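Local coordinates for cell wall surface anchor family protein (Streptococcus agalactiae serogroup V, PDB 3PF2) that forms the shaft of a group B streptococcal type 1 pilus as its major (backbone) pilin, here as a calcium-binding C-terminal fragment, at residues Gln195-Ala200 / Lys274-Tyr279. Residues are numbered along the deposited sequence; the frame is centred on the assembly and turned at random.
Sequences QTLGGA and KAPEGY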
ATOM      1  N   GLN A 195     -39.106   0.580   1.732  1.00 24.91           N
ATOM      2  CA  GLN A 195     -38.573   0.761   3.077  1.00 24.58           C
ATOM      3  C   GLN A 195     -37.195   0.158   3.258  1.00 23.37           C
ATOM      4  O   GLN A 195     -36.827  -0.795   2.571  1.00 23.06           O
ATOM      5  CB  GLN A 195     -39.521   0.190   4.131  1.00 25.39           C
ATOM      6  CG  GLN A 195     -39.746  -1.295   4.029  1.00 27.22           C
ATOM      7  CD  GLN A 195     -40.931  -1.750   4.848  1.00 31.17           C
ATOM      8  OE1 GLN A 195     -41.013  -1.480   6.051  1.00 33.33           O
ATOM      9  NE2 GLN A 195     -41.861  -2.446   4.202  1.00 31.65           N
ATOM     10  N   THR A 196     -36.453   0.726   4.196  1.00 22.20           N
ATOM     11  CA  THR A 196     -35.143   0.217   4.565  1.00 21.10           C
ATOM     12  C   THR A 196     -35.322  -0.818   5.665  1.00 20.45           C
ATOM     13  O   THR A 196     -36.306  -0.774   6.425  1.00 20.44           O
ATOM     14  CB  THR A 196     -34.222   1.347   5.035  1.00 21.08           C
ATOM     15  OG1 THR A 196     -34.857   2.055   6.109  1.00 22.12           O
ATOM     16  CG2 THR A 196     -33.934   2.317   3.884  1.00 21.42           C
ATOM     17  N   LEU A 197     -34.398  -1.771   5.738  1.00 19.11           N
ATOM     18  CA  LEU A 197     -34.536  -2.893   6.663  1.00 17.59           C
ATOM     19  C   LEU A 197     -33.255  -3.103   7.432  1.00 17.77           C
ATOM     20  O   LEU A 197     -32.175  -3.216   6.840  1.00 17.32           O
ATOM     21  CB  LEU A 197     -34.912  -4.170   5.904  1.00 17.44           C
ATOM     22  CG  LEU A 197     -36.209  -4.195   5.076  1.00 16.57           C
ATOM     23  CD1 LEU A 197     -36.277  -5.470   4.246  1.00 16.89           C
ATOM     24  CD2 LEU A 197     -37.451  -4.081   5.989  1.00 17.56           C
ATOM     25  N   GLY A 198     -33.373  -3.174   8.751  1.00 16.92           N
ATOM     26  CA  GLY A 198     -32.222  -3.478   9.599  1.00 16.69           C
ATOM     27  C   GLY A 198     -32.114  -4.951   9.926  1.00 16.59           C
ATOM     28  O   GLY A 198     -33.098  -5.695   9.825  1.00 16.59           O
ATOM     29  N   GLY A 199     -30.917  -5.379  10.328  1.00 16.10           N
ATOM     30  CA  GLY A 199     -30.722  -6.728  10.846  1.00 15.76           C
ATOM     31  C   GLY A 199     -30.383  -7.825   9.859  1.00 15.93           C
ATOM     32  O   GLY A 199     -30.237  -8.976  10.251  1.00 16.37           O
ATOM     33  N   ALA A 200     -30.277  -7.499   8.570  1.00 15.37           N
ATOM     34  CA  ALA A 200     -29.794  -8.483   7.601  1.00 14.99           C
ATOM     35  C   ALA A 200     -28.322  -8.690   7.882  1.00 14.80           C
ATOM     36  O   ALA A 200     -27.615  -7.733   8.209  1.00 15.28           O
ATOM     37  CB  ALA A 200     -30.013  -8.003   6.165  1.00 14.93           C
ATOM     38  N   LYS A 274     -28.661 -14.051   7.343  1.00 16.45           N
ATOM     39  CA  LYS A 274     -29.822 -13.709   8.172  1.00 16.72           C
ATOM     40  C   LYS A 274     -30.595 -12.624   7.454  1.00 16.79           C
ATOM     41  O   LYS A 274     -29.998 -11.655   6.995  1.00 16.80           O
ATOM     42  CB  LYS A 274     -29.387 -13.215   9.556  1.00 17.55           C
ATOM     43  CG  LYS A 274     -30.564 -12.895  10.501  1.00 17.36           C
ATOM     44  CD  LYS A 274     -30.106 -12.542  11.908  1.00 20.93           C
ATOM     45  CE  LYS A 274     -29.488 -13.745  12.642  1.00 24.43           C
ATOM     46  NZ  LYS A 274     -29.420 -13.514  14.124  1.00 25.47           N
ATOM     47  N   ALA A 275     -31.911 -12.801   7.345  1.00 16.62           N
ATOM     48  CA  ALA A 275     -32.782 -11.808   6.729  1.00 16.65           C
ATOM     49  C   ALA A 275     -33.394 -10.918   7.811  1.00 17.04           C
ATOM     50  O   ALA A 275     -33.450 -11.324   8.978  1.00 17.04           O
ATOM     51  CB  ALA A 275     -33.878 -12.484   5.903  1.00 16.98           C
ATOM     52  N   PRO A 276     -33.846  -9.705   7.438  1.00 17.56           N
ATOM     53  CA  PRO A 276     -34.572  -8.875   8.401  1.00 18.10           C
ATOM     54  C   PRO A 276     -35.815  -9.607   8.872  1.00 18.71           C
ATOM     55  O   PRO A 276     -36.360 -10.433   8.143  1.00 18.51           O
ATOM     56  CB  PRO A 276     -34.982  -7.660   7.569  1.00 17.64           C
ATOM     57  CG  PRO A 276     -33.932  -7.590   6.492  1.00 17.78           C
ATOM     58  CD  PRO A 276     -33.704  -9.023   6.136  1.00 17.46           C
ATOM     59  N   GLU A 277     -36.257  -9.317  10.090  1.00 20.02           N
ATOM     60  CA  GLU A 277     -37.468  -9.943  10.617  1.00 21.15           C
ATOM     61  C   GLU A 277     -38.605  -9.921   9.600  1.00 20.51           C
ATOM     62  O   GLU A 277     -38.933  -8.868   9.047  1.00 21.43           O
ATOM     63  CB  GLU A 277     -37.917  -9.222  11.884  1.00 21.87           C
ATOM     64  CG  GLU A 277     -39.072  -9.890  12.578  1.00 27.04           C
ATOM     65  CD  GLU A 277     -38.605 -10.835  13.653  1.00 32.07           C
ATOM     66  OE1 GLU A 277     -38.760 -10.489  14.846  1.00 35.04           O
ATOM     67  OE2 GLU A 277     -38.069 -11.911  13.307  1.00 34.86           O
ATOM     68  N   GLY A 278     -39.192 -11.087   9.360  1.00 20.45           N
ATOM     69  CA  GLY A 278     -40.331 -11.214   8.458  1.00 20.06           C
ATOM     70  C   GLY A 278     -39.979 -11.457   7.000  1.00 19.37           C
ATOM     71  O   GLY A 278     -40.874 -11.514   6.157  1.00 19.62           O
ATOM     72  N   TYR A 279     -38.683 -11.592   6.697  1.00 18.36           N
ATOM     73  CA  TYR A 279     -38.212 -11.775   5.324  1.00 17.38           C
ATOM     74  C   TYR A 279     -37.449 -13.078   5.187  1.00 16.95           C
ATOM     75  O   TYR A 279     -37.001 -13.640   6.180  1.00 17.14           O
ATOM     76  CB  TYR A 279     -37.316 -10.605   4.889  1.00 16.90           C
ATOM     77  CG  TYR A 279     -38.085  -9.327   4.720  1.00 17.01           C
ATOM     78  CD1 TYR A 279     -38.496  -8.890   3.454  1.00 16.90           C
ATOM     79  CD2 TYR A 279     -38.428  -8.562   5.829  1.00 17.63           C
ATOM     80  CE1 TYR A 279     -39.225  -7.703   3.316  1.00 16.89           C
ATOM     81  CE2 TYR A 279     -39.161  -7.396   5.702  1.00 17.77           C
ATOM     82  CZ  TYR A 279     -39.550  -6.974   4.453  1.00 16.14           C
ATOM     83  OH  TYR A 279     -40.263  -5.814   4.363  1.00 17.63           O
TER
HETATM   84  O   HOH W   1     -40.914  -4.618   7.036  1.00 28.34           O
HETATM   85  O   HOH W   2     -34.876  -7.123  11.335  1.00 23.96           O
HETATM   86  O   HOH W   3     -32.493  -9.942  11.603  1.00 30.89           O
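The CA atoms come nearest at Ala200 and Ala275, 4.6 Å apart, where one loop is about to enter strand 201-206 and the other has just left its neighbour, strand 266-274. The backbones are joined directly by a CA-H...O contact, Ala200 CA to Lys274 O at 3.2 Å. Beside this contact a water donates to Gly199 O and Ala275 O, and further out another donates to Gly198 O and accepts from Glu277 N. From Pro276 the second loop folds into a type II turn, closed by Tyr279 N bonding to Pro276 O, with Gly278 in the third position at a positive phi of 89°.

Leu197 and Pro276 lie at the heart of the side-chain packing, with Tyr279 and Ala200 around them. Leu197 CB rests on Pro276 CG at 3.6 Å, and CD1 sits over one face of the Tyr279 ring, 3.7 Å from the centroid and 15° off the normal, a CH-pi contact displaced toward CZ. Tyr279 CG lies anti to the carbonyl carbon, beside the backbone N (chi1 -70°); the two side chains reach toward each other tip to tip, with Leu197 CD2 near Tyr279 CE2 and OH. Pro276 CD also lies 3.8 Å from Ala200 CB. At the outer end, the Gln195 amide stands almost perpendicular to the ring, and a water joins Tyr279 OH to Gln195 OE1, the latter link weak.

Asn316 of strand 312-316 touches Leu197, Pro276 and Tyr279. The contact thus ties two loops at one end of the prealbumin-like domain largely by nonpolar packing; no conventional hydrogen bond joins them directly, and the bridged backbone polar atoms are satisfied through shared waters.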